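Local coordinates for protein putative secreted endoglycosylceramidase (Rhodococcus hoagii, PDB 6JYZ) that probably hydrolyses O-glycosidic bonds as a glycoside hydrolase family 5 enzyme, acting as an endogalactosylceramidase, at residues E174-D188 with P223-I237. Numbering follows the deposited sequence.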
loop_
_atom_site.group_PDB
_atom_site.type_symbol
_atom_site.label_atom_id
_atom_site.label_comp_id
_atom_site.label_asym_id
_atom_site.label_seq_id
_atom_site.Cartn_x
_atom_site.Cartn_y
_atom_site.Cartn_z
ATOM N N GLU A 174 -11.361 -12.170 8.441
ATOM C CA GLU A 174 -11.682 -11.203 9.482
ATOM C C GLU A 174 -12.912 -11.600 10.302
ATOM O O GLU A 174 -13.057 -11.059 11.403
ATOM C CB GLU A 174 -11.983 -9.822 8.896
ATOM C CG GLU A 174 -10.829 -9.157 8.166
ATOM C CD GLU A 174 -10.624 -9.613 6.763
ATOM O OE1 GLU A 174 -11.466 -10.353 6.194
ATOM O OE2 GLU A 174 -9.562 -9.174 6.186
ATOM N N ALA A 175 -13.690 -12.555 9.816
ATOM C CA ALA A 175 -14.952 -12.871 10.485
ATOM C C ALA A 175 -14.800 -13.986 11.516
ATOM O O ALA A 175 -15.606 -14.902 11.578
ATOM C CB ALA A 175 -15.967 -13.260 9.390
ATOM N N SER A 176 -13.763 -13.888 12.339
ATOM C CA SER A 176 -13.473 -14.837 13.381
ATOM C C SER A 176 -13.608 -14.121 14.696
ATOM O O SER A 176 -13.083 -13.000 14.902
ATOM C CB SER A 176 -12.079 -15.299 13.057
ATOM O OG SER A 176 -11.273 -15.388 14.164
ATOM N N PRO A 177 -14.307 -14.694 15.699
ATOM C CA PRO A 177 -14.356 -14.102 17.047
ATOM C C PRO A 177 -12.953 -13.831 17.597
ATOM O O PRO A 177 -12.777 -12.788 18.189
ATOM C CB PRO A 177 -15.166 -15.166 17.847
ATOM C CG PRO A 177 -16.120 -15.738 16.744
ATOM C CD PRO A 177 -15.176 -15.895 15.537
ATOM N N ALA A 178 -11.988 -14.742 17.399
ATOM C CA ALA A 178 -10.670 -14.506 17.978
ATOM C C ALA A 178 -10.006 -13.261 17.398
ATOM O O ALA A 178 -9.373 -12.501 18.138
ATOM C CB ALA A 178 -9.785 -15.710 17.712
ATOM N N VAL A 179 -10.143 -13.073 16.074
ATOM C CA VAL A 179 -9.487 -11.916 15.446
ATOM C C VAL A 179 -10.151 -10.663 15.934
ATOM O O VAL A 179 -9.463 -9.686 16.280
ATOM C CB VAL A 179 -9.611 -12.036 13.916
ATOM C CG1 VAL A 179 -9.167 -10.757 13.180
ATOM C CG2 VAL A 179 -8.787 -13.234 13.424
ATOM N N ALA A 180 -11.487 -10.637 15.989
ATOM C CA ALA A 180 -12.181 -9.460 16.461
ATOM C C ALA A 180 -11.815 -9.126 17.909
ATOM O O ALA A 180 -11.617 -7.951 18.275
ATOM C CB ALA A 180 -13.695 -9.638 16.297
ATOM N N ARG A 181 -11.724 -10.145 18.757
ATOM C CA ARG A 181 -11.414 -9.932 20.153
ATOM C C ARG A 181 -9.973 -9.410 20.290
ATOM O O ARG A 181 -9.728 -8.548 21.104
ATOM C CB ARG A 181 -11.583 -11.274 20.911
ATOM C CG ARG A 181 -11.299 -11.165 22.408
ATOM C CD ARG A 181 -12.298 -10.314 23.132
ATOM N NE ARG A 181 -11.955 -9.963 24.528
ATOM C CZ ARG A 181 -11.336 -8.893 24.843
ATOM N NH1 ARG A 181 -10.768 -8.107 23.921
ATOM N NH2 ARG A 181 -11.249 -8.522 26.108
ATOM N N ALA A 182 -9.027 -9.970 19.521
ATOM C CA ALA A 182 -7.625 -9.517 19.596
ATOM C C ALA A 182 -7.531 -8.071 19.160
ATOM O O ALA A 182 -6.793 -7.277 19.758
ATOM C CB ALA A 182 -6.723 -10.372 18.750
ATOM N N PHE A 183 -8.259 -7.668 18.105
ATOM C CA PHE A 183 -8.258 -6.266 17.729
ATOM C C PHE A 183 -8.860 -5.405 18.816
ATOM O O PHE A 183 -8.365 -4.292 19.089
ATOM C CB PHE A 183 -9.064 -6.011 16.420
ATOM C CG PHE A 183 -8.159 -5.973 15.210
ATOM C CD1 PHE A 183 -7.477 -4.798 14.955
ATOM C CD2 PHE A 183 -8.034 -7.058 14.355
ATOM C CE1 PHE A 183 -6.636 -4.749 13.799
ATOM C CE2 PHE A 183 -7.202 -6.991 13.246
ATOM C CZ PHE A 183 -6.532 -5.860 13.013
ATOM N N GLN A 184 -9.965 -5.845 19.458
ATOM C CA GLN A 184 -10.579 -5.010 20.468
ATOM C C GLN A 184 -9.625 -4.856 21.663
ATOM O O GLN A 184 -9.538 -3.774 22.254
ATOM C CB GLN A 184 -11.947 -5.534 20.909
ATOM C CG GLN A 184 -12.700 -4.489 21.746
ATOM C CD GLN A 184 -12.897 -3.215 20.946
ATOM O OE1 GLN A 184 -13.220 -3.262 19.739
ATOM N NE2 GLN A 184 -12.754 -2.059 21.585
ATOM N N ALA A 185 -8.893 -5.943 22.021
ATOM C CA ALA A 185 -7.893 -5.831 23.100
ATOM C C ALA A 185 -6.858 -4.791 22.748
ATOM O O ALA A 185 -6.463 -3.982 23.596
ATOM C CB ALA A 185 -7.240 -7.164 23.272
ATOM N N PHE A 186 -6.438 -4.744 21.474
ATOM C CA PHE A 186 -5.513 -3.712 21.019
ATOM C C PHE A 186 -6.124 -2.334 21.144
ATOM O O PHE A 186 -5.478 -1.392 21.691
ATOM C CB PHE A 186 -5.131 -4.006 19.578
ATOM C CG PHE A 186 -4.391 -2.922 18.866
ATOM C CD1 PHE A 186 -3.010 -2.760 19.043
ATOM C CD2 PHE A 186 -5.085 -2.068 18.042
ATOM C CE1 PHE A 186 -2.343 -1.745 18.371
ATOM C CE2 PHE A 186 -4.432 -1.025 17.388
ATOM C CZ PHE A 186 -3.039 -0.861 17.541
ATOM N N TYR A 187 -7.365 -2.099 20.658
ATOM C CA TYR A 187 -7.912 -0.749 20.746
ATOM C C TYR A 187 -8.092 -0.319 22.206
ATOM O O TYR A 187 -7.957 0.896 22.487
ATOM C CB TYR A 187 -9.256 -0.670 19.986
ATOM C CG TYR A 187 -9.099 -0.854 18.508
ATOM C CD1 TYR A 187 -8.228 -0.032 17.765
ATOM C CD2 TYR A 187 -9.782 -1.873 17.829
ATOM C CE1 TYR A 187 -8.084 -0.230 16.397
ATOM C CE2 TYR A 187 -9.705 -2.029 16.451
ATOM C CZ TYR A 187 -8.792 -1.229 15.758
ATOM O OH TYR A 187 -8.631 -1.413 14.392
ATOM N N ASP A 188 -8.409 -1.280 23.072
ATOM C CA ASP A 188 -8.559 -0.970 24.511
ATOM C C ASP A 188 -7.223 -0.919 25.243
ATOM O O ASP A 188 -7.199 -0.649 26.437
ATOM C CB ASP A 188 -9.537 -1.961 25.125
ATOM C CG ASP A 188 -10.963 -1.716 24.529
ATOM O OD1 ASP A 188 -11.287 -0.572 24.228
ATOM O OD2 ASP A 188 -11.663 -2.615 24.527
ATOM N N PRO A 223 -7.205 -1.589 9.386
ATOM C CA PRO A 223 -7.539 -1.879 10.786
ATOM C C PRO A 223 -8.929 -2.509 10.885
ATOM O O PRO A 223 -9.885 -1.971 10.316
ATOM C CB PRO A 223 -7.470 -0.523 11.471
ATOM C CG PRO A 223 -6.580 0.292 10.576
ATOM C CD PRO A 223 -6.851 -0.186 9.151
ATOM N N ASN A 224 -9.046 -3.635 11.576
ATOM C CA ASN A 224 -10.355 -4.248 11.642
ATOM C C ASN A 224 -11.245 -3.513 12.669
ATOM O O ASN A 224 -10.729 -2.846 13.589
ATOM C CB ASN A 224 -10.271 -5.723 12.021
ATOM C CG ASN A 224 -9.676 -6.631 10.955
ATOM O OD1 ASN A 224 -8.957 -6.180 9.946
ATOM N ND2 ASN A 224 -9.850 -7.889 11.095
ATOM N N PRO A 225 -12.574 -3.632 12.602
ATOM C CA PRO A 225 -13.433 -2.972 13.580
ATOM C C PRO A 225 -13.264 -3.431 15.023
ATOM O O PRO A 225 -13.670 -2.733 15.937
ATOM C CB PRO A 225 -14.853 -3.275 13.044
ATOM C CG PRO A 225 -14.659 -3.459 11.568
ATOM C CD PRO A 225 -13.323 -4.175 11.461
ATOM N N GLY A 226 -12.673 -4.630 15.220
ATOM C CA GLY A 226 -12.689 -5.189 16.574
ATOM C C GLY A 226 -14.121 -5.609 16.929
ATOM O O GLY A 226 -14.776 -6.322 16.172
ATOM N N LEU A 227 -14.505 -5.231 18.126
ATOM C CA LEU A 227 -15.860 -5.517 18.621
ATOM C C LEU A 227 -16.752 -4.301 18.552
ATOM O O LEU A 227 -17.712 -4.167 19.331
ATOM C CB LEU A 227 -15.818 -6.138 20.024
ATOM C CG LEU A 227 -15.088 -7.487 20.078
ATOM C CD1 LEU A 227 -14.966 -7.959 21.539
ATOM C CD2 LEU A 227 -15.776 -8.537 19.268
ATOM N N ARG A 228 -16.463 -3.389 17.630
ATOM C CA ARG A 228 -17.252 -2.176 17.479
ATOM C C ARG A 228 -17.915 -2.111 16.121
ATOM O O ARG A 228 -17.495 -2.735 15.167
ATOM C CB ARG A 228 -16.353 -0.946 17.721
ATOM C CG ARG A 228 -15.837 -0.904 19.152
ATOM C CD ARG A 228 -16.917 -0.740 20.230
ATOM N NE ARG A 228 -16.345 -0.736 21.575
ATOM C CZ ARG A 228 -16.201 -1.808 22.302
ATOM N NH1 ARG A 228 -16.548 -2.999 21.891
ATOM N NH2 ARG A 228 -15.639 -1.631 23.526
ATOM N N ASP A 229 -19.014 -1.347 16.064
ATOM C CA ASP A 229 -19.667 -1.037 14.783
ATOM C C ASP A 229 -18.821 -0.058 13.997
ATOM O O ASP A 229 -17.795 0.445 14.497
ATOM C CB ASP A 229 -21.050 -0.405 15.079
ATOM C CG ASP A 229 -20.822 1.095 15.362
ATOM O OD1 ASP A 229 -20.026 1.453 16.228
ATOM O OD2 ASP A 229 -21.418 1.971 14.583
ATOM N N PRO A 230 -19.196 0.355 12.790
ATOM C CA PRO A 230 -18.351 1.273 11.999
ATOM C C PRO A 230 -18.091 2.588 12.665
ATOM O O PRO A 230 -16.967 3.111 12.530
ATOM C CB PRO A 230 -19.149 1.448 10.701
ATOM C CG PRO A 230 -19.817 0.078 10.573
ATOM C CD PRO A 230 -20.312 -0.221 11.996
ATOM N N PHE A 231 -19.054 3.207 13.368
ATOM C CA PHE A 231 -18.763 4.503 13.966
ATOM C C PHE A 231 -17.812 4.419 15.153
ATOM O O PHE A 231 -16.852 5.197 15.251
ATOM C CB PHE A 231 -20.064 5.239 14.390
ATOM C CG PHE A 231 -20.948 5.588 13.231
ATOM C CD1 PHE A 231 -20.458 6.466 12.279
ATOM C CD2 PHE A 231 -22.219 5.059 13.112
ATOM C CE1 PHE A 231 -21.222 6.790 11.146
ATOM C CE2 PHE A 231 -22.986 5.408 11.993
ATOM C CZ PHE A 231 -22.468 6.236 11.043
ATOM N N ALA A 232 -18.066 3.503 16.067
ATOM C CA ALA A 232 -17.174 3.404 17.204
ATOM C C ALA A 232 -15.835 2.765 16.785
ATOM O O ALA A 232 -14.786 3.089 17.366
ATOM C CB ALA A 232 -17.841 2.559 18.269
ATOM N N ALA A 233 -15.823 1.981 15.734
ATOM C CA ALA A 233 -14.564 1.496 15.169
ATOM C C ALA A 233 -13.740 2.656 14.606
ATOM O O ALA A 233 -12.528 2.722 14.896
ATOM C CB ALA A 233 -14.744 0.458 14.104
ATOM N N ALA A 234 -14.370 3.503 13.799
ATOM C CA ALA A 234 -13.620 4.595 13.223
ATOM C C ALA A 234 -13.038 5.455 14.331
ATOM O O ALA A 234 -11.922 5.981 14.205
ATOM C CB ALA A 234 -14.544 5.437 12.343
ATOM N N ASP A 235 -13.774 5.664 15.445
ATOM C CA ASP A 235 -13.246 6.484 16.522
ATOM C C ASP A 235 -12.023 5.795 17.151
ATOM O O ASP A 235 -11.020 6.473 17.418
ATOM C CB ASP A 235 -14.335 6.755 17.578
ATOM C CG ASP A 235 -13.928 7.990 18.398
ATOM O OD1 ASP A 235 -13.190 7.874 19.263
ATOM O OD2 ASP A 235 -14.372 9.092 17.973
ATOM N N GLN A 236 -12.088 4.523 17.491
ATOM C CA GLN A 236 -10.956 3.886 18.160
ATOM C C GLN A 236 -9.752 3.739 17.220
ATOM O O GLN A 236 -8.600 3.821 17.700
ATOM C CB GLN A 236 -11.362 2.586 18.859
ATOM C CG GLN A 236 -11.738 1.441 17.924
ATOM C CD GLN A 236 -12.385 0.291 18.668
ATOM O OE1 GLN A 236 -12.560 0.316 19.874
ATOM N NE2 GLN A 236 -12.745 -0.762 17.955
ATOM N N ILE A 237 -9.989 3.594 15.930
ATOM C CA ILE A 237 -8.907 3.599 14.950
ATOM C C ILE A 237 -8.252 4.986 14.937
ATOM O O ILE A 237 -7.015 5.100 15.021
ATOM C CB ILE A 237 -9.454 3.185 13.580
ATOM C CG1 ILE A 237 -9.796 1.688 13.598
ATOM C CG2 ILE A 237 -8.416 3.502 12.472
ATOM C CD1 ILE A 237 -10.715 1.264 12.432
HETATM O O HOH W 1 -7.678 3.009 20.233
HETATM O O HOH W 2 -11.615 1.395 22.268
HETATM O O HOH W 3 -14.143 -3.217 25.412
HETATM O O HOH W 4 -13.908 0.384 24.428
#
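P223 meets Y187 through its ring, CB lying 3.3 Å from the phenol OH. That hydroxyl donates to N224 O (2.7 Å), in the carbonyl plane. The N224 side chain lies over one face of F183, CB 3.6 Å from the ring centroid in a CH-pi contact; W129 packs edge-to-face with the same ring. A type II' turn, P225 to R228, then carries G226 tight against helix 177-187, where its CA makes a C-H...O contact with A180 O (3.4 Å); a CB here would clash with Q184 OE1. This turn leads into helix 230-251, whose first turns (230-237) run at 49° to helix 177-187 in the (beta/alpha)8 barrel of this family 5 glycosidase. L227 N donates to Q184 OE1 (2.9 Å), while its CD2 rests on A180 CB. R228 stacks its guanidinium over the Q184 amide, the planes 12° apart, and two waters link its NH2 to D188. Q236 NE2 donates to Q184 OE1, and Q184 NE2 to Q236 OE1 (2.9 Å). With an alanine replacing Q184, L227 N and the Q236 amide would probably lose these partners, and D188 OD2 the N-H it accepts from Q184 NE2. Q236 CG also covers a face of Y187, and I237 CG1 packs against Y187 CZ (3.8 Å).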